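Local coordinates for protein ethylbenzene dehydrogenase alpha-subunit (Aromatoleum aromaticum, PDB 2IVF) that binds a molybdenum atom, an iron/sulfur cluster and two pterin guanosine dinucleotides as the alpha-subunit of a dehydrogenase in the molybdopterin oxidoreductase family, at residues A282-F285 with N286-T289; C441-I444 with G445-S448; L461-A464 with M465-G469. One frame throughout, in Å; residues are numbered along the deposited sequence.

Contact 1 of 3, residues A282-F285 with N286-T289. With MGD (2-amino-5,6-dimercapto-7-methyl-3,7,8a,9-tetrahydro-8-oxa-1,3,9,10-tetraaza-anthracen-4-one guanosine dinucleotide), chain M.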
loop_
_atom_site.group_PDB
_atom_site.type_symbol
_atom_site.label_atom_id
_atom_site.label_comp_id
_atom_site.label_asym_id
_atom_site.label_seq_id
_atom_site.Cartn_x
_atom_site.Cartn_y
_atom_site.Cartn_z
ATOM N N ALA A 282 16.183 0.369 -11.209
ATOM C CA ALA A 282 15.040 1.247 -11.330
ATOM C C ALA A 282 15.546 2.566 -11.901
ATOM O O ALA A 282 16.653 3.013 -11.550
ATOM C CB ALA A 282 14.367 1.493 -9.966
ATOM N N PRO A 283 14.712 3.241 -12.666
ATOM C CA PRO A 283 15.139 4.551 -13.148
ATOM C C PRO A 283 15.253 5.544 -12.005
ATOM O O PRO A 283 16.235 6.292 -11.950
ATOM C CB PRO A 283 14.074 4.940 -14.169
ATOM C CG PRO A 283 13.025 3.954 -14.062
ATOM C CD PRO A 283 13.419 2.824 -13.195
ATOM N N ASP A 284 14.303 5.493 -11.087
ATOM C CA ASP A 284 14.305 6.306 -9.882
ATOM C C ASP A 284 14.936 5.536 -8.745
ATOM O O ASP A 284 14.929 4.297 -8.707
ATOM C CB ASP A 284 12.901 6.775 -9.503
ATOM C CG ASP A 284 11.879 5.624 -9.398
ATOM O OD1 ASP A 284 11.735 4.885 -10.369
ATOM O OD2 ASP A 284 11.203 5.524 -8.368
ATOM N N PHE A 285 15.488 6.266 -7.801
ATOM C CA PHE A 285 15.952 5.656 -6.540
ATOM C C PHE A 285 14.687 5.337 -5.780
ATOM O O PHE A 285 14.250 6.115 -4.959
ATOM C CB PHE A 285 16.830 6.663 -5.785
ATOM C CG PHE A 285 17.553 6.113 -4.581
ATOM C CD1 PHE A 285 18.494 5.095 -4.711
ATOM C CD2 PHE A 285 17.342 6.664 -3.338
ATOM C CE1 PHE A 285 19.187 4.627 -3.596
ATOM C CE2 PHE A 285 18.051 6.201 -2.229
ATOM C CZ PHE A 285 18.965 5.205 -2.363
ATOM N N ASN A 286 14.091 4.173 -6.071
ATOM C CA ASN A 286 12.690 3.918 -5.762
ATOM C C ASN A 286 12.465 3.506 -4.292
ATOM O O ASN A 286 13.430 3.409 -3.512
ATOM C CB ASN A 286 12.101 2.952 -6.834
ATOM C CG ASN A 286 12.240 1.481 -6.487
ATOM O OD1 ASN A 286 12.873 1.112 -5.510
ATOM N ND2 ASN A 286 11.655 0.614 -7.337
ATOM N N PRO A 287 11.214 3.419 -3.880
ATOM C CA PRO A 287 10.889 3.158 -2.467
ATOM C C PRO A 287 11.440 1.879 -1.859
ATOM O O PRO A 287 11.397 1.747 -0.643
ATOM C CB PRO A 287 9.354 3.188 -2.440
ATOM C CG PRO A 287 9.012 4.119 -3.552
ATOM C CD PRO A 287 10.004 3.719 -4.654
ATOM N N THR A 288 11.973 0.972 -2.684
ATOM C CA THR A 288 12.547 -0.298 -2.203
ATOM C C THR A 288 14.042 -0.134 -1.880
ATOM O O THR A 288 14.669 -1.003 -1.273
ATOM C CB THR A 288 12.232 -1.387 -3.229
ATOM O OG1 THR A 288 10.794 -1.479 -3.382
ATOM C CG2 THR A 288 12.743 -2.762 -2.815
ATOM N N THR A 289 14.619 1.008 -2.263
ATOM C CA THR A 289 16.064 1.204 -2.090
ATOM C C THR A 289 16.597 1.243 -0.674
ATOM O O THR A 289 17.776 1.130 -0.483
ATOM C CB THR A 289 16.554 2.441 -2.870
ATOM O OG1 THR A 289 15.861 3.626 -2.414
ATOM C CG2 THR A 289 16.358 2.191 -4.388
HETATM P PB MGD M . 5.321 -1.991 -10.209
HETATM O O1B MGD M . 4.595 -1.438 -9.033
HETATM O O2B MGD M . 4.790 -1.583 -11.535
HETATM O O3B MGD M . 5.471 -3.560 -10.251
HETATM O O3A MGD M . 4.003 -4.577 -8.435
HETATM P PA MGD M . 5.465 -4.673 -9.066
HETATM O O1A MGD M . 6.390 -4.366 -7.970
HETATM O O2A MGD M . 5.623 -5.933 -9.768
HETATM O "O5'" MGD M . 6.868 -1.554 -10.144
HETATM C "C5'" MGD M . 7.197 -0.167 -9.979
HETATM C "C4'" MGD M . 8.680 0.055 -10.262
HETATM O "O4'" MGD M . 8.947 -0.146 -11.642
HETATM C "C3'" MGD M . 8.847 1.546 -10.077
HETATM O "O3'" MGD M . 9.252 1.754 -8.730
HETATM C "C2'" MGD M . 9.956 1.889 -11.080
HETATM O "O2'" MGD M . 11.143 2.296 -10.373
HETATM C "C1'" MGD M . 10.175 0.571 -11.843
HETATM N N9 MGD M . 10.345 0.869 -13.285
HETATM C C8 MGD M . 9.529 1.557 -14.098
HETATM N N7 MGD M . 10.006 1.570 -15.348
HETATM C C5 MGD M . 11.156 0.849 -15.317
HETATM C C6 MGD M . 12.140 0.500 -16.231
HETATM O O6 MGD M . 12.158 0.842 -17.420
HETATM N N1 MGD M . 13.197 -0.291 -15.771
HETATM C C2 MGD M . 13.350 -0.731 -14.448
HETATM N N2 MGD M . 14.440 -1.493 -14.090
HETATM N N3 MGD M . 12.377 -0.402 -13.588
HETATM C C4 MGD M . 11.332 0.381 -13.995
HETATM C C10 MGD M . 2.873 -4.788 -9.200
HETATM C C11 MGD M . 1.963 -5.734 -8.456
HETATM O O11 MGD M . 1.682 -5.176 -7.239
HETATM C C12 MGD M . 0.688 -6.130 -9.215
HETATM S S12 MGD M . 0.667 -6.315 -10.963
HETATM C C13 MGD M . -0.471 -6.353 -8.515
HETATM S S13 MGD M . -1.899 -6.826 -9.369
HETATM C C14 MGD M . -0.515 -6.170 -7.037
HETATM N N15 MGD M . -1.121 -4.830 -6.793
HETATM C C16 MGD M . -0.801 -4.078 -5.647
HETATM C C17 MGD M . -1.442 -2.913 -5.313
HETATM O O17 MGD M . -2.348 -2.434 -6.037
HETATM N N18 MGD M . -1.030 -2.244 -4.142
HETATM C C19 MGD M . -0.048 -2.716 -3.327
HETATM N N19 MGD M . 0.270 -1.994 -2.234
HETATM N N20 MGD M . 0.579 -3.839 -3.707
HETATM C C21 MGD M . 0.209 -4.524 -4.800
HETATM N N22 MGD M . 0.871 -5.693 -5.159
HETATM C C23 MGD M . 0.948 -6.162 -6.512
#
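D284 and N286 grip the ribose of MGD from the loop that follows strand 277-281. The carboxylate splits its tasks. OD1 of D284 accepts a hydrogen bond from O2' of MGD at 2.7 Å, and it is also bonded to Q915. The other oxygen, OD2, lies 3.1 Å from CB of N286. The D284 carboxylate and the N286 amide are turned 66° apart, and ND2 of N286 donates to the neighbouring hydroxyl, O3' of MGD, at 3.0 Å. The two side chains thus take one ribose hydroxyl each. Nearer the base, CD of P283 packs 3.3 Å from C4 of the MGD guanine.

F285 is the centre of an inverse gamma turn, and N286 to T289 form a type I beta turn. N286 also makes an Asx turn: its OD1 accepts from N of T288 at 3.0 Å, with the donor above the carbonyl plane. This bond helps fix the rotation of the amide that meets the ribose. T289 closes the beta turn twice, since both its N and its OG1 donate to O of N286. OG1 of T289, set between its backbone N and carbonyl carbon (chi1 59°), also sits over the centre of the F285 ring. CB of T289 makes a CH-pi contact 3.7 Å from the ring centroid. R292 and F144 of the beta-subunit pack on F285 and T289, respectively.

Contact 2 of 3, residues C441-I444 with G445-S448. With MGD (2-amino-5,6-dimercapto-7-methyl-3,7,8a,9-tetrahydro-8-oxa-1,3,9,10-tetraaza-anthracen-4-one guanosine dinucleotide), chain M.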
loop_
_atom_site.group_PDB
_atom_site.type_symbol
_atom_site.label_atom_id
_atom_site.label_comp_id
_atom_site.label_asym_id
_atom_site.label_seq_id
_atom_site.Cartn_x
_atom_site.Cartn_y
_atom_site.Cartn_z
ATOM N N CYS A 441 19.112 -14.400 -7.726
ATOM C CA CYS A 441 17.668 -14.469 -7.787
ATOM C C CYS A 441 17.269 -13.034 -8.150
ATOM O O CYS A 441 17.865 -12.033 -7.662
ATOM C CB CYS A 441 17.078 -14.856 -6.432
ATOM S SG CYS A 441 15.308 -15.268 -6.533
ATOM N N SER A 442 16.264 -12.934 -9.003
ATOM C CA SER A 442 15.678 -11.683 -9.365
ATOM C C SER A 442 14.198 -11.652 -9.004
ATOM O O SER A 442 13.509 -12.695 -8.879
ATOM C CB SER A 442 15.843 -11.453 -10.893
ATOM O OG SER A 442 17.190 -11.540 -11.288
ATOM N N TYR A 443 13.692 -10.448 -8.841
ATOM C CA TYR A 443 12.244 -10.245 -8.976
ATOM C C TYR A 443 12.032 -9.194 -10.019
ATOM O O TYR A 443 12.276 -8.018 -9.786
ATOM C CB TYR A 443 11.571 -9.817 -7.671
ATOM C CG TYR A 443 10.050 -9.929 -7.754
ATOM C CD1 TYR A 443 9.261 -8.854 -8.222
ATOM C CD2 TYR A 443 9.423 -11.117 -7.454
ATOM C CE1 TYR A 443 7.892 -8.991 -8.320
ATOM C CE2 TYR A 443 8.058 -11.238 -7.516
ATOM C CZ TYR A 443 7.302 -10.176 -7.954
ATOM O OH TYR A 443 5.927 -10.324 -8.115
ATOM N N ILE A 444 11.580 -9.661 -11.174
ATOM C CA ILE A 444 11.085 -8.832 -12.220
ATOM C C ILE A 444 9.613 -8.576 -11.965
ATOM O O ILE A 444 8.796 -9.499 -11.990
ATOM C CB ILE A 444 11.157 -9.548 -13.592
ATOM C CG1 ILE A 444 12.563 -10.105 -13.838
ATOM C CG2 ILE A 444 10.789 -8.551 -14.705
ATOM C CD1 ILE A 444 12.675 -10.908 -15.123
ATOM N N GLY A 445 9.281 -7.310 -11.758
ATOM C CA GLY A 445 7.927 -6.907 -11.522
ATOM C C GLY A 445 7.201 -6.625 -12.798
ATOM O O GLY A 445 7.722 -6.742 -13.904
ATOM N N PHE A 446 5.995 -6.172 -12.629
ATOM C CA PHE A 446 5.097 -6.088 -13.765
ATOM C C PHE A 446 5.162 -4.763 -14.488
ATOM O O PHE A 446 4.454 -4.563 -15.495
ATOM C CB PHE A 446 3.691 -6.499 -13.348
ATOM C CG PHE A 446 3.548 -7.971 -13.068
ATOM C CD1 PHE A 446 3.654 -8.911 -14.096
ATOM C CD2 PHE A 446 3.312 -8.423 -11.785
ATOM C CE1 PHE A 446 3.518 -10.293 -13.842
ATOM C CE2 PHE A 446 3.167 -9.813 -11.529
ATOM C CZ PHE A 446 3.277 -10.730 -12.568
ATOM N N SER A 447 6.092 -3.895 -14.075
ATOM C CA SER A 447 6.467 -2.790 -14.945
ATOM C C SER A 447 7.185 -3.284 -16.185
ATOM O O SER A 447 7.265 -2.556 -17.168
ATOM C CB SER A 447 7.354 -1.791 -14.212
ATOM O OG SER A 447 6.564 -0.889 -13.443
ATOM N N SER A 448 7.770 -4.477 -16.141
ATOM C CA SER A 448 8.441 -4.991 -17.360
ATOM C C SER A 448 7.397 -5.202 -18.447
ATOM O O SER A 448 7.545 -4.795 -19.649
ATOM C CB SER A 448 9.142 -6.319 -17.058
ATOM O OG SER A 448 9.825 -6.795 -18.226
HETATM P PB MGD M . 5.321 -1.991 -10.209
HETATM O O1B MGD M . 4.595 -1.438 -9.033
HETATM O O2B MGD M . 4.790 -1.583 -11.535
HETATM O O3B MGD M . 5.471 -3.560 -10.251
HETATM O O3A MGD M . 4.003 -4.577 -8.435
HETATM P PA MGD M . 5.465 -4.673 -9.066
HETATM O O1A MGD M . 6.390 -4.366 -7.970
HETATM O O2A MGD M . 5.623 -5.933 -9.768
HETATM O "O5'" MGD M . 6.868 -1.554 -10.144
HETATM C "C5'" MGD M . 7.197 -0.167 -9.979
HETATM C "C4'" MGD M . 8.680 0.055 -10.262
HETATM O "O4'" MGD M . 8.947 -0.146 -11.642
HETATM C "C3'" MGD M . 8.847 1.546 -10.077
HETATM O "O3'" MGD M . 9.252 1.754 -8.730
HETATM C "C2'" MGD M . 9.956 1.889 -11.080
HETATM O "O2'" MGD M . 11.143 2.296 -10.373
HETATM C "C1'" MGD M . 10.175 0.571 -11.843
HETATM N N9 MGD M . 10.345 0.869 -13.285
HETATM C C8 MGD M . 9.529 1.557 -14.098
HETATM N N7 MGD M . 10.006 1.570 -15.348
HETATM C C5 MGD M . 11.156 0.849 -15.317
HETATM C C6 MGD M . 12.140 0.500 -16.231
HETATM O O6 MGD M . 12.158 0.842 -17.420
HETATM N N1 MGD M . 13.197 -0.291 -15.771
HETATM C C2 MGD M . 13.350 -0.731 -14.448
HETATM N N2 MGD M . 14.440 -1.493 -14.090
HETATM N N3 MGD M . 12.377 -0.402 -13.588
HETATM C C4 MGD M . 11.332 0.381 -13.995
HETATM C C10 MGD M . 2.873 -4.788 -9.200
HETATM C C11 MGD M . 1.963 -5.734 -8.456
HETATM O O11 MGD M . 1.682 -5.176 -7.239
HETATM C C12 MGD M . 0.688 -6.130 -9.215
HETATM S S12 MGD M . 0.667 -6.315 -10.963
HETATM C C13 MGD M . -0.471 -6.353 -8.515
HETATM S S13 MGD M . -1.899 -6.826 -9.369
HETATM C C14 MGD M . -0.515 -6.170 -7.037
HETATM N N15 MGD M . -1.121 -4.830 -6.793
HETATM C C16 MGD M . -0.801 -4.078 -5.647
HETATM C C17 MGD M . -1.442 -2.913 -5.313
HETATM O O17 MGD M . -2.348 -2.434 -6.037
HETATM N N18 MGD M . -1.030 -2.244 -4.142
HETATM C C19 MGD M . -0.048 -2.716 -3.327
HETATM N N19 MGD M . 0.270 -1.994 -2.234
HETATM N N20 MGD M . 0.579 -3.839 -3.707
HETATM C C21 MGD M . 0.209 -4.524 -4.800
HETATM N N22 MGD M . 0.871 -5.693 -5.159
HETATM C C23 MGD M . 0.948 -6.162 -6.512
#
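Y443 and I444 meet the turn G445-S448 in different ways. The Y443 side chain extends with CG anti to its backbone N (chi1 -167°). G445 meets its ring obliquely, CE1 of Y443 being 3.8 Å from CA of G445. The phosphate oxygen O2A of MGD lies at the edge of the ring, near its plane. W257 meets the same ring edge-to-face.

I444 turns its two branches to different neighbours. CG2 reaches forward to S448, 3.6 Å from CB of that residue, while CD1 packs against helix 454-467. The hydroxyl of S448 is hydrogen-bonded to E458 of the same helix.

G445 has no side chain, and O2A of MGD comes to 3.1 Å from its CA. The same oxygen accepts from N of F446 at 2.9 Å in a fairly straight bond, with an N-H...O angle of 155°. The F446 ring then leans obliquely by the dithiolene end of the cofactor: its CD2 is 3.5 Å from S12 of MGD. W481 meets the F446 ring edge-to-face, and the side chain of F446 lies about 5 Å from the molybdenum atom.

S447 serves the other phosphate. OG of S447 lies 2.7 Å from O2B of MGD and close to the ribose O4', and is hydrogen-bonded to R967 as well.

N of S448 bonds back to O of G445 at 3.2 Å, closing a type I beta turn. The turn follows the C-terminal end of strand 440-444 of the four-stranded parallel sheet. Here, as is common in nucleotide-binding alpha/beta domains, the loop after a strand meets the diphosphate, with N of F446 and OG of S447.

Contact 3 of 3, residues L461-A464 with M465-G469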
loop_
_atom_site.group_PDB
_atom_site.type_symbol
_atom_site.label_atom_id
_atom_site.label_comp_id
_atom_site.label_asym_id
_atom_site.label_seq_id
_atom_site.Cartn_x
_atom_site.Cartn_y
_atom_site.Cartn_z
ATOM N N LEU A 461 17.932 -10.084 -19.591
ATOM C CA LEU A 461 18.179 -10.555 -18.211
ATOM C C LEU A 461 18.320 -12.070 -18.199
ATOM O O LEU A 461 19.259 -12.608 -17.622
ATOM C CB LEU A 461 17.045 -10.119 -17.263
ATOM C CG LEU A 461 17.104 -10.502 -15.771
ATOM C CD1 LEU A 461 16.242 -9.500 -14.907
ATOM C CD2 LEU A 461 16.623 -11.952 -15.547
ATOM N N PHE A 462 17.432 -12.793 -18.875
ATOM C CA PHE A 462 17.603 -14.243 -18.927
ATOM C C PHE A 462 18.875 -14.720 -19.596
ATOM O O PHE A 462 19.413 -15.769 -19.227
ATOM C CB PHE A 462 16.353 -14.899 -19.525
ATOM C CG PHE A 462 15.160 -14.717 -18.671
ATOM C CD1 PHE A 462 15.244 -15.033 -17.340
ATOM C CD2 PHE A 462 13.965 -14.214 -19.158
ATOM C CE1 PHE A 462 14.146 -14.858 -16.467
ATOM C CE2 PHE A 462 12.872 -14.050 -18.283
ATOM C CZ PHE A 462 12.986 -14.340 -16.948
ATOM N N LEU A 463 19.402 -13.951 -20.544
ATOM C CA LEU A 463 20.672 -14.288 -21.181
ATOM C C LEU A 463 21.797 -14.215 -20.169
ATOM O O LEU A 463 22.619 -15.093 -20.106
ATOM C CB LEU A 463 20.938 -13.369 -22.394
ATOM C CG LEU A 463 22.303 -13.561 -23.051
ATOM C CD1 LEU A 463 22.472 -15.029 -23.553
ATOM C CD2 LEU A 463 22.503 -12.529 -24.191
ATOM N N ALA A 464 21.775 -13.193 -19.314
ATOM C CA ALA A 464 22.768 -13.081 -18.234
ATOM C C ALA A 464 22.638 -14.217 -17.217
ATOM O O ALA A 464 23.648 -14.724 -16.689
ATOM C CB ALA A 464 22.636 -11.687 -17.541
ATOM N N MET A 465 21.395 -14.580 -16.893
ATOM C CA MET A 465 21.141 -15.713 -16.008
ATOM C C MET A 465 21.626 -17.006 -16.650
ATOM O O MET A 465 22.186 -17.841 -15.985
ATOM C CB MET A 465 19.673 -15.811 -15.623
ATOM C CG MET A 465 19.170 -14.577 -14.936
ATOM S SD MET A 465 20.171 -14.203 -13.419
ATOM C CE MET A 465 20.066 -12.413 -13.387
ATOM N N ALA A 466 21.396 -17.191 -17.933
ATOM C CA ALA A 466 21.921 -18.366 -18.640
ATOM C C ALA A 466 23.449 -18.479 -18.586
ATOM O O ALA A 466 24.038 -19.567 -18.347
ATOM C CB ALA A 466 21.483 -18.315 -20.118
ATOM N N LEU A 467 24.089 -17.362 -18.911
ATOM C CA LEU A 467 25.528 -17.310 -19.029
ATOM C C LEU A 467 26.148 -17.576 -17.667
ATOM O O LEU A 467 27.220 -18.089 -17.609
ATOM C CB LEU A 467 25.989 -15.956 -19.559
ATOM C CG LEU A 467 25.723 -15.734 -21.038
ATOM C CD1 LEU A 467 25.877 -14.216 -21.360
ATOM C CD2 LEU A 467 26.618 -16.646 -21.930
ATOM N N SER A 468 25.423 -17.257 -16.591
ATOM C CA SER A 468 25.932 -17.468 -15.231
ATOM C C SER A 468 25.397 -18.755 -14.585
ATOM O O SER A 468 25.707 -19.048 -13.442
ATOM C CB SER A 468 25.597 -16.262 -14.378
ATOM O OG SER A 468 24.201 -15.959 -14.370
ATOM N N GLY A 469 24.618 -19.532 -15.333
ATOM C CA GLY A 469 24.030 -20.759 -14.805
ATOM C C GLY A 469 23.052 -20.522 -13.672
ATOM O O GLY A 469 22.901 -21.378 -12.792
#
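L461 and M465 meet through unlike first torsions: CG of L461 is anti to its backbone N (chi1 -180°), whereas CG of M465 lies beside its own (chi1 -59°). Two further bends fold the methionine chain back along the helix. CD2 of L461 then rests 3.7 Å from CG of M465, with the methyl CE a little farther off. L463 and L467 repeat this pairing of torsions two residues along. CG of L463 is 4.0 Å from CD1 of L467, and the two side chains cross at a slant.

The spacing of both pairs is that of residues i and i+4 on an alpha-helix. The backbone bonds agree. N of M465 donates to O of L461 at 3.0 Å, N of A466 to O of F462 at 2.8 Å, and N of L467 to O of L463 at 3.0 Å.

At S468 the pattern changes. Its N makes only a weak bond to O of A464. Its OG sits between the backbone N and the carbonyl carbon (chi1 55°), which brings it 2.7 Å from the same O of A464. The hydroxyl is also hydrogen-bonded to OD1 of N470. G469 leaves the helix with positive phi, a conformation glycine adopts easily. Its N bonds to O of A466 at 3.1 Å, part of a Schellman motif that ends the helix.

Helix 454-467 packs on two neighbours here. L461, A464 and M465 pack on W307 of helix 303-316, and L467 touches S311 of that helix. L461, F462 and M465 also touch strand 440-444, an outer strand of the four-stranded parallel sheet.

Contacts 1 and 2 hold successive parts of one MGD molecule: contact 1 the guanosine end, contact 2 the diphosphate and, through F446, the dithiolene end near the molybdenum atom. Their centres are 13 Å apart and their nearest atoms about 8 Å, so the cofactor bridges them without direct touch. Contact 3 is about 11 Å from contact 1 at the nearest atoms. It does touch contact 2: CD1 of I444 lies 3.8 Å from CD1 of L461, and OG of S442 lies 3.7 Å from CE of M465. The helix of contact 3 thus backs the strand that leads into the cofactor-binding turn, with the L461 side chain about 8 Å from MGD.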